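Local coordinates for glycosylation Associate Protein 2 (Streptococcus agalactiae serotype V, PDB 6OYC) that probably takes part, as a lectin-like member of the Gap123 complex, in the glycosylation and accessory Sec secretion of a streptococcal surface protein, at residues I200-S205 with E224-L229; S205-V208 with D214-K217; K217-E222 with G238-K243. All blocks are in the same frame, centred on the assembly; numbering follows the deposited sequence.

Interaction 1 (I200-S205 with E224-L229)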
loop_
_atom_site.group_PDB
_atom_site.type_symbol
_atom_site.label_atom_id
_atom_site.label_comp_id
_atom_site.label_asym_id
_atom_site.label_seq_id
_atom_site.Cartn_x
_atom_site.Cartn_y
_atom_site.Cartn_z
ATOM N N ILE B 200 16.538 3.623 -22.323
ATOM C CA ILE B 200 16.176 2.222 -22.179
ATOM C C ILE B 200 14.734 2.037 -22.627
ATOM O O ILE B 200 13.886 2.924 -22.460
ATOM C CB ILE B 200 16.374 1.693 -20.740
ATOM C CG1 ILE B 200 15.502 2.460 -19.760
ATOM C CG2 ILE B 200 17.840 1.773 -20.324
ATOM C CD1 ILE B 200 15.535 1.882 -18.364
ATOM N N ARG B 201 14.470 0.863 -23.208
ATOM C CA ARG B 201 13.150 0.458 -23.667
ATOM C C ARG B 201 12.807 -0.926 -23.123
ATOM O O ARG B 201 13.594 -1.871 -23.245
ATOM C CB ARG B 201 13.062 0.446 -25.196
ATOM C CG ARG B 201 11.740 -0.153 -25.678
ATOM C CD ARG B 201 11.675 -0.299 -27.190
ATOM N NE ARG B 201 11.654 1.005 -27.841
ATOM C CZ ARG B 201 12.146 1.262 -29.049
ATOM N NH1 ARG B 201 12.701 0.303 -29.779
ATOM N NH2 ARG B 201 12.077 2.494 -29.522
ATOM N N LEU B 202 11.620 -1.045 -22.556
ATOM C CA LEU B 202 11.098 -2.309 -22.069
ATOM C C LEU B 202 10.126 -2.870 -23.099
ATOM O O LEU B 202 9.184 -2.181 -23.497
ATOM C CB LEU B 202 10.389 -2.088 -20.735
ATOM C CG LEU B 202 10.419 -3.163 -19.669
ATOM C CD1 LEU B 202 11.859 -3.526 -19.326
ATOM C CD2 LEU B 202 9.672 -2.652 -18.455
ATOM N N VAL B 203 10.352 -4.109 -23.533
ATOM C CA VAL B 203 9.434 -4.813 -24.422
ATOM C C VAL B 203 8.741 -5.911 -23.626
ATOM O O VAL B 203 9.391 -6.699 -22.931
ATOM C CB VAL B 203 10.152 -5.378 -25.660
ATOM C CG1 VAL B 203 9.197 -6.201 -26.488
ATOM C CG2 VAL B 203 10.742 -4.241 -26.478
ATOM N N ILE B 204 7.419 -5.931 -23.693
ATOM C CA ILE B 204 6.589 -6.794 -22.874
ATOM C C ILE B 204 5.707 -7.576 -23.829
ATOM O O ILE B 204 4.928 -6.974 -24.579
ATOM C CB ILE B 204 5.750 -5.974 -21.872
ATOM C CG1 ILE B 204 6.685 -5.147 -20.996
ATOM C CG2 ILE B 204 4.850 -6.872 -20.994
ATOM C CD1 ILE B 204 6.020 -4.032 -20.306
ATOM N N SER B 205 5.844 -8.905 -23.813
ATOM C CA SER B 205 5.158 -9.809 -24.738
ATOM C C SER B 205 4.174 -10.707 -23.984
ATOM O O SER B 205 4.559 -11.412 -23.039
ATOM C CB SER B 205 6.169 -10.682 -25.507
ATOM O OG SER B 205 7.177 -9.918 -26.162
ATOM N N GLU B 224 10.671 8.153 -20.251
ATOM C CA GLU B 224 9.844 8.735 -19.195
ATOM C C GLU B 224 8.728 7.791 -18.775
ATOM O O GLU B 224 8.339 7.781 -17.601
ATOM C CB GLU B 224 9.277 10.084 -19.646
ATOM C CG GLU B 224 8.219 10.712 -18.705
ATOM C CD GLU B 224 8.690 10.905 -17.242
ATOM O OE1 GLU B 224 7.811 11.021 -16.354
ATOM O OE2 GLU B 224 9.920 10.964 -16.979
ATOM N N ASP B 225 8.223 6.978 -19.707
ATOM C CA ASP B 225 7.203 5.992 -19.363
ATOM C C ASP B 225 7.698 5.017 -18.304
ATOM O O ASP B 225 6.926 4.598 -17.439
ATOM C CB ASP B 225 6.755 5.240 -20.614
ATOM C CG ASP B 225 5.852 6.075 -21.488
ATOM O OD1 ASP B 225 5.303 7.060 -20.960
ATOM O OD2 ASP B 225 5.690 5.760 -22.684
ATOM N N LEU B 226 8.982 4.641 -18.349
ATOM C CA LEU B 226 9.490 3.678 -17.373
ATOM C C LEU B 226 9.626 4.268 -15.983
ATOM O O LEU B 226 9.831 3.506 -15.033
ATOM C CB LEU B 226 10.836 3.120 -17.820
ATOM C CG LEU B 226 10.714 2.296 -19.097
ATOM C CD1 LEU B 226 12.059 1.676 -19.499
ATOM C CD2 LEU B 226 9.649 1.222 -18.917
ATOM N N ASN B 227 9.545 5.597 -15.857
ATOM C CA ASN B 227 9.477 6.288 -14.573
ATOM C C ASN B 227 8.092 6.234 -13.954
ATOM O O ASN B 227 7.937 6.601 -12.780
ATOM C CB ASN B 227 9.884 7.759 -14.734
ATOM C CG ASN B 227 11.376 7.934 -14.938
ATOM O OD1 ASN B 227 12.185 7.136 -14.460
ATOM N ND2 ASN B 227 11.744 8.979 -15.650
ATOM N N GLN B 228 7.092 5.811 -14.716
ATOM C CA GLN B 228 5.706 5.819 -14.291
ATOM C C GLN B 228 5.191 4.398 -14.156
ATOM O O GLN B 228 5.725 3.453 -14.738
ATOM C CB GLN B 228 4.823 6.590 -15.288
ATOM C CG GLN B 228 5.192 8.061 -15.448
ATOM C CD GLN B 228 5.386 8.763 -14.103
ATOM O OE1 GLN B 228 4.708 8.449 -13.115
ATOM N NE2 GLN B 228 6.314 9.719 -14.062
ATOM N N LEU B 229 4.127 4.269 -13.378
ATOM C CA LEU B 229 3.359 3.039 -13.364
ATOM C C LEU B 229 2.946 2.643 -14.783
ATOM O O LEU B 229 2.585 3.482 -15.613
ATOM C CB LEU B 229 2.135 3.235 -12.470
ATOM C CG LEU B 229 1.674 2.012 -11.693
ATOM C CD1 LEU B 229 2.745 1.587 -10.684
ATOM C CD2 LEU B 229 0.365 2.343 -10.992
#

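Interaction 2 (S205-V208 with D214-K217)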
loop_
_atom_site.group_PDB
_atom_site.type_symbol
_atom_site.label_atom_id
_atom_site.label_comp_id
_atom_site.label_asym_id
_atom_site.label_seq_id
_atom_site.Cartn_x
_atom_site.Cartn_y
_atom_site.Cartn_z
ATOM N N SER B 205 5.844 -8.905 -23.813
ATOM C CA SER B 205 5.158 -9.809 -24.738
ATOM C C SER B 205 4.174 -10.707 -23.984
ATOM O O SER B 205 4.559 -11.412 -23.039
ATOM C CB SER B 205 6.169 -10.682 -25.507
ATOM O OG SER B 205 7.177 -9.918 -26.162
ATOM N N LEU B 206 2.919 -10.717 -24.429
ATOM C CA LEU B 206 1.874 -11.524 -23.800
ATOM C C LEU B 206 1.778 -12.887 -24.492
ATOM O O LEU B 206 1.293 -12.989 -25.627
ATOM C CB LEU B 206 0.542 -10.788 -23.854
ATOM C CG LEU B 206 -0.683 -11.529 -23.308
ATOM C CD1 LEU B 206 -0.448 -11.998 -21.871
ATOM C CD2 LEU B 206 -1.912 -10.610 -23.406
ATOM N N ILE B 207 2.230 -13.935 -23.803
ATOM C CA ILE B 207 2.137 -15.311 -24.290
ATOM C C ILE B 207 0.781 -15.877 -23.872
ATOM O O ILE B 207 0.473 -15.928 -22.679
ATOM C CB ILE B 207 3.295 -16.172 -23.739
ATOM C CG1 ILE B 207 4.656 -15.589 -24.158
ATOM C CG2 ILE B 207 3.165 -17.643 -24.189
ATOM C CD1 ILE B 207 5.723 -15.640 -23.065
ATOM N N VAL B 208 -0.020 -16.312 -24.851
ATOM C CA VAL B 208 -1.385 -16.761 -24.562
ATOM C C VAL B 208 -1.364 -17.965 -23.644
ATOM O O VAL B 208 -0.555 -18.890 -23.811
ATOM C CB VAL B 208 -2.153 -17.110 -25.850
ATOM C CG1 VAL B 208 -3.517 -17.745 -25.514
ATOM C CG2 VAL B 208 -2.329 -15.893 -26.701
ATOM N N ASP B 214 2.618 -18.414 -28.366
ATOM C CA ASP B 214 1.681 -17.569 -29.104
ATOM C C ASP B 214 1.715 -16.186 -28.449
ATOM O O ASP B 214 1.142 -15.987 -27.376
ATOM C CB ASP B 214 0.287 -18.194 -29.101
ATOM C CG ASP B 214 -0.754 -17.358 -29.863
ATOM O OD1 ASP B 214 -0.389 -16.393 -30.564
ATOM O OD2 ASP B 214 -1.964 -17.665 -29.755
ATOM N N ILE B 215 2.436 -15.247 -29.065
ATOM C CA ILE B 215 2.485 -13.857 -28.603
ATOM C C ILE B 215 1.220 -13.171 -29.112
ATOM O O ILE B 215 1.157 -12.781 -30.282
ATOM C CB ILE B 215 3.732 -13.122 -29.102
ATOM C CG1 ILE B 215 5.025 -13.941 -28.918
ATOM C CG2 ILE B 215 3.809 -11.723 -28.489
ATOM C CD1 ILE B 215 5.254 -14.476 -27.537
ATOM N N ALA B 216 0.215 -12.997 -28.253
ATOM C CA ALA B 216 -1.002 -12.328 -28.713
ATOM C C ALA B 216 -0.870 -10.814 -28.734
ATOM O O ALA B 216 -1.647 -10.151 -29.427
ATOM C CB ALA B 216 -2.207 -12.695 -27.836
ATOM N N LYS B 217 0.078 -10.249 -27.994
ATOM C CA LYS B 217 0.119 -8.805 -27.812
ATOM C C LYS B 217 1.483 -8.429 -27.266
ATOM O O LYS B 217 2.043 -9.145 -26.422
ATOM C CB LYS B 217 -0.998 -8.339 -26.852
ATOM C CG LYS B 217 -1.056 -6.818 -26.614
ATOM C CD LYS B 217 -2.322 -6.186 -27.226
ATOM C CE LYS B 217 -2.272 -4.641 -27.234
ATOM N NZ LYS B 217 -1.157 -4.043 -28.058
#

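Interaction 3 (K217-E222 with G238-K243). With SO4 (sulfate ion), chain P.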
loop_
_atom_site.group_PDB
_atom_site.type_symbol
_atom_site.label_atom_id
_atom_site.label_comp_id
_atom_site.label_asym_id
_atom_site.label_seq_id
_atom_site.Cartn_x
_atom_site.Cartn_y
_atom_site.Cartn_z
ATOM N N LYS B 217 0.078 -10.249 -27.994
ATOM C CA LYS B 217 0.119 -8.805 -27.812
ATOM C C LYS B 217 1.483 -8.429 -27.266
ATOM O O LYS B 217 2.043 -9.145 -26.422
ATOM C CB LYS B 217 -0.998 -8.339 -26.852
ATOM C CG LYS B 217 -1.056 -6.818 -26.614
ATOM C CD LYS B 217 -2.322 -6.186 -27.226
ATOM C CE LYS B 217 -2.272 -4.641 -27.234
ATOM N NZ LYS B 217 -1.157 -4.043 -28.058
ATOM N N GLU B 218 2.022 -7.322 -27.773
ATOM C CA GLU B 218 3.276 -6.757 -27.292
ATOM C C GLU B 218 3.083 -5.274 -27.046
ATOM O O GLU B 218 2.460 -4.591 -27.863
ATOM C CB GLU B 218 4.444 -6.914 -28.296
ATOM C CG GLU B 218 5.051 -8.279 -28.346
ATOM C CD GLU B 218 6.463 -8.267 -28.920
ATOM O OE1 GLU B 218 7.336 -8.964 -28.359
ATOM O OE2 GLU B 218 6.696 -7.552 -29.921
ATOM N N TRP B 219 3.657 -4.782 -25.945
ATOM C CA TRP B 219 3.791 -3.359 -25.667
ATOM C C TRP B 219 5.263 -2.988 -25.537
ATOM O O TRP B 219 6.123 -3.844 -25.293
ATOM C CB TRP B 219 3.092 -2.965 -24.364
ATOM C CG TRP B 219 1.651 -3.371 -24.189
ATOM C CD1 TRP B 219 0.559 -2.563 -24.326
ATOM C CD2 TRP B 219 1.150 -4.653 -23.774
ATOM N NE1 TRP B 219 -0.585 -3.265 -24.046
ATOM C CE2 TRP B 219 -0.255 -4.543 -23.689
ATOM C CE3 TRP B 219 1.750 -5.883 -23.475
ATOM C CZ2 TRP B 219 -1.078 -5.624 -23.327
ATOM C CZ3 TRP B 219 0.940 -6.952 -23.105
ATOM C CH2 TRP B 219 -0.467 -6.817 -23.032
ATOM N N TYR B 220 5.551 -1.690 -25.647
ATOM C CA TYR B 220 6.888 -1.183 -25.366
ATOM C C TYR B 220 6.774 0.097 -24.551
ATOM O O TYR B 220 5.790 0.830 -24.652
ATOM C CB TYR B 220 7.698 -0.918 -26.647
ATOM C CG TYR B 220 7.218 0.321 -27.358
ATOM C CD1 TYR B 220 6.110 0.275 -28.201
ATOM C CD2 TYR B 220 7.837 1.556 -27.156
ATOM C CE1 TYR B 220 5.637 1.420 -28.832
ATOM C CE2 TYR B 220 7.361 2.707 -27.787
ATOM C CZ TYR B 220 6.262 2.627 -28.621
ATOM O OH TYR B 220 5.779 3.756 -29.258
ATOM N N PHE B 221 7.793 0.360 -23.742
ATOM C CA PHE B 221 7.834 1.573 -22.937
ATOM C C PHE B 221 9.285 2.004 -22.808
ATOM O O PHE B 221 10.164 1.175 -22.536
ATOM C CB PHE B 221 7.193 1.345 -21.551
ATOM C CG PHE B 221 5.747 0.940 -21.627
ATOM C CD1 PHE B 221 4.753 1.897 -21.794
ATOM C CD2 PHE B 221 5.387 -0.403 -21.591
ATOM C CE1 PHE B 221 3.425 1.519 -21.917
ATOM C CE2 PHE B 221 4.071 -0.787 -21.706
ATOM C CZ PHE B 221 3.079 0.169 -21.863
ATOM N N GLU B 222 9.540 3.287 -23.007
ATOM C CA GLU B 222 10.899 3.794 -22.943
ATOM C C GLU B 222 10.918 5.069 -22.124
ATOM O O GLU B 222 9.870 5.625 -21.784
ATOM C CB GLU B 222 11.466 4.040 -24.336
ATOM C CG GLU B 222 10.593 4.916 -25.180
ATOM C CD GLU B 222 10.889 4.773 -26.658
ATOM O OE1 GLU B 222 10.493 3.750 -27.256
ATOM O OE2 GLU B 222 11.519 5.684 -27.226
ATOM N N GLY B 238 -2.842 -14.914 -20.061
ATOM C CA GLY B 238 -1.581 -15.593 -20.315
ATOM C C GLY B 238 -0.470 -15.229 -19.348
ATOM O O GLY B 238 -0.705 -15.101 -18.141
ATOM N N SER B 239 0.753 -15.060 -19.855
ATOM C CA SER B 239 1.830 -14.567 -19.013
ATOM C C SER B 239 2.747 -13.691 -19.846
ATOM O O SER B 239 2.722 -13.723 -21.083
ATOM C CB SER B 239 2.620 -15.701 -18.349
ATOM O OG SER B 239 3.164 -16.591 -19.300
ATOM N N LEU B 240 3.544 -12.888 -19.151
ATOM C CA LEU B 240 4.387 -11.885 -19.776
ATOM C C LEU B 240 5.839 -12.342 -19.817
ATOM O O LEU B 240 6.355 -12.882 -18.838
ATOM C CB LEU B 240 4.322 -10.566 -19.012
ATOM C CG LEU B 240 2.976 -9.877 -18.894
ATOM C CD1 LEU B 240 3.166 -8.543 -18.161
ATOM C CD2 LEU B 240 2.363 -9.695 -20.293
ATOM N N ALA B 241 6.495 -12.096 -20.946
ATOM C CA ALA B 241 7.950 -12.112 -21.038
ATOM C C ALA B 241 8.453 -10.678 -21.157
ATOM O O ALA B 241 7.877 -9.870 -21.895
ATOM C CB ALA B 241 8.420 -12.931 -22.237
ATOM N N VAL B 242 9.515 -10.353 -20.424
ATOM C CA VAL B 242 9.989 -8.977 -20.314
ATOM C C VAL B 242 11.424 -8.924 -20.794
ATOM O O VAL B 242 12.258 -9.706 -20.321
ATOM C CB VAL B 242 9.882 -8.449 -18.871
ATOM C CG1 VAL B 242 10.438 -7.028 -18.779
ATOM C CG2 VAL B 242 8.450 -8.483 -18.422
ATOM N N LYS B 243 11.696 -8.024 -21.754
ATOM C CA LYS B 243 13.024 -7.753 -22.295
ATOM C C LYS B 243 13.337 -6.265 -22.157
ATOM O O LYS B 243 12.448 -5.420 -22.274
ATOM C CB LYS B 243 13.124 -8.151 -23.785
ATOM C CG LYS B 243 12.837 -9.618 -24.069
ATOM C CD LYS B 243 12.133 -9.820 -25.411
ATOM C CE LYS B 243 10.606 -9.823 -25.266
ATOM N NZ LYS B 243 9.960 -10.478 -26.458
HETATM S S SO4 P . -3.432 -1.371 -25.575
HETATM O O1 SO4 P . -2.134 -0.756 -25.342
HETATM O O2 SO4 P . -3.549 -1.677 -26.999
HETATM O O3 SO4 P . -3.518 -2.590 -24.765
HETATM O O4 SO4 P . -4.483 -0.426 -25.176
#

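Interaction 1 (I200-S205 with E224-L229)
L226 reaches from the turn E224-L229 to the strand I200-S205 and makes the whole contact from the turn's side, touching mainly I200 and L202 and grazing R201. Its CB points at the strand but is still too far away to touch it, and CG also stops short. The fork beyond CG does the work. CD1, continuing the extended chain (chi2 -177°), comes against the I200 side chain, 3.5 Å from I200 CG1 and 3.7 Å from I200 CD1, and it brushes the backbone at R201 CA. CD2 turns the other way and settles on L202, with L226 CD2 3.8 Å from L202 CB and 3.9 Å from L202 CD2. The two methyls share out the strand: CD1 takes I200, CD2 takes L202. The side chains of I200 and L202 lie on the same face of the strand, while R201 points off the opposite face toward its salt-bridge partner E222. I200 meets CD1 because its CG1 sits between the backbone N and the carbonyl carbon (chi1 61°).

No hydrogen bond crosses here; within the turn, backbone bonds run from N227 N to E224 O and from Q228 N to D225 O. The E224 carboxylate then takes one amide on each oxygen: Q228 NE2 gives a 3.0 Å bond to OE1 on its syn side, tilted out of the carboxylate plane, and N227 ND2 approaches OE2 from above that plane.

F221 packs beside L226, and I200 and I204 lean on H192 and L188 of strand 185-195 in the second sheet. A connecting loop thus drops a leucine between strands of two sheets, consistent with a sandwich-like packing of two antiparallel sheets.

Interaction 2 (S205-V208 with D214-K217)
V208 and D214 close the tip of a beta hairpin, joining the end of strand 198-208 to the start of strand 215-222. V208 N donates to D214 O (2.8 Å, N-H...O 166°). Across the turn, S211 OG makes hydrogen bonds with both V208 O and D214 N, so one hydroxyl ties the two arms together from the loop.

One step in, I207 and I215 form a non-hydrogen-bonded antiparallel pair, and the amide of I207 turns to S239 on the other neighbouring strand. The carbonyl of L206 accepts A216 N at 2.8 Å, a bent bond (142° at the hydrogen), and I215 CA adds a C-H...O contact to the same oxygen. L206 N is answered by K217 O in a much straighter bond of 2.7 Å. The near-helical backbone of A216 interrupts the regular pairing, consistent with a beta bulge, and the two short strands diverge strongly (124° between their directions). S205 OG pairs with E218, further along the second arm, at a doubtfully short spacing, and with K243 on strand 238-247.

The side chains fill in around these bonds. I207 CG1 meets I215 CD1 at 3.6 Å on one face of the sheet. Near the tip, V208 CG2, beside its own backbone N, touches D214 OD2 and, in another direction, A216 CB at 3.4 Å.

Interaction 3 (K217-E222 with G238-K243)
E218 with K243 and W219 with L240 are the two touches between K217-E222 and G238-K243, two strands that both pair with strand 198-208 and meet only by side chains reaching across it. Taken in order, K217 comes first: its CG lies 3.5 Å above the plane of the W219 ring, offset toward the rim, and its ammonium end makes a cation-pi contact with that ring. Its CE also sits beside a bound sulfate, probably from the crystallisation liquor, and the ion pair from K217 NZ is long and weak.

E218 then extends over the other face of the sheet. Its OE1 forms a long salt bridge of 3.6 Å with K243 NZ, whose chain is bent at chi2 and chi3 to come back and cross the glutamate at about a right angle. Both charged ends have S205, on the strand in between, as a further partner.

W219, with CG beside its backbone N (chi1 -52°), swings to the opposite face. At one end of the indole NE1 donates to sulfate O3 (3.1 Å, 160°) and weakly to O1; at the other, CZ3 meets L240 CD2 obliquely at 4.2 Å. L206 also packs on W219.

Further along comes F221. Here, then, next-but-one strands of an antiparallel sheet meet by side chains over the strand between them, while W219 and F221 pack on strand 230-232 of the other sheet, through L232 and, for F221, also I230.

All three interactions involve the five-stranded antiparallel sheet 140-142, 168-180, 238-247, 198-208, 215-222; interaction 1 adds the loop that follows its edge strand. Interaction 2 is the hairpin at that edge, about 8 Å centre to centre from interaction 3, which spans strand 198-208 to reach the strand beyond. Centre to centre, interaction 1 lies about 9 Å from interaction 3 and about 17 Å from interaction 2. Along the chain, interactions 1 and 2 start on the same strand and share S205, interactions 2 and 3 share K217, and the segments of interactions 1 and 3 alternate. Interactions 2 and 3 hold the sheet edge together, while the loop of interaction 1 packs against it from the side of strand 185-195.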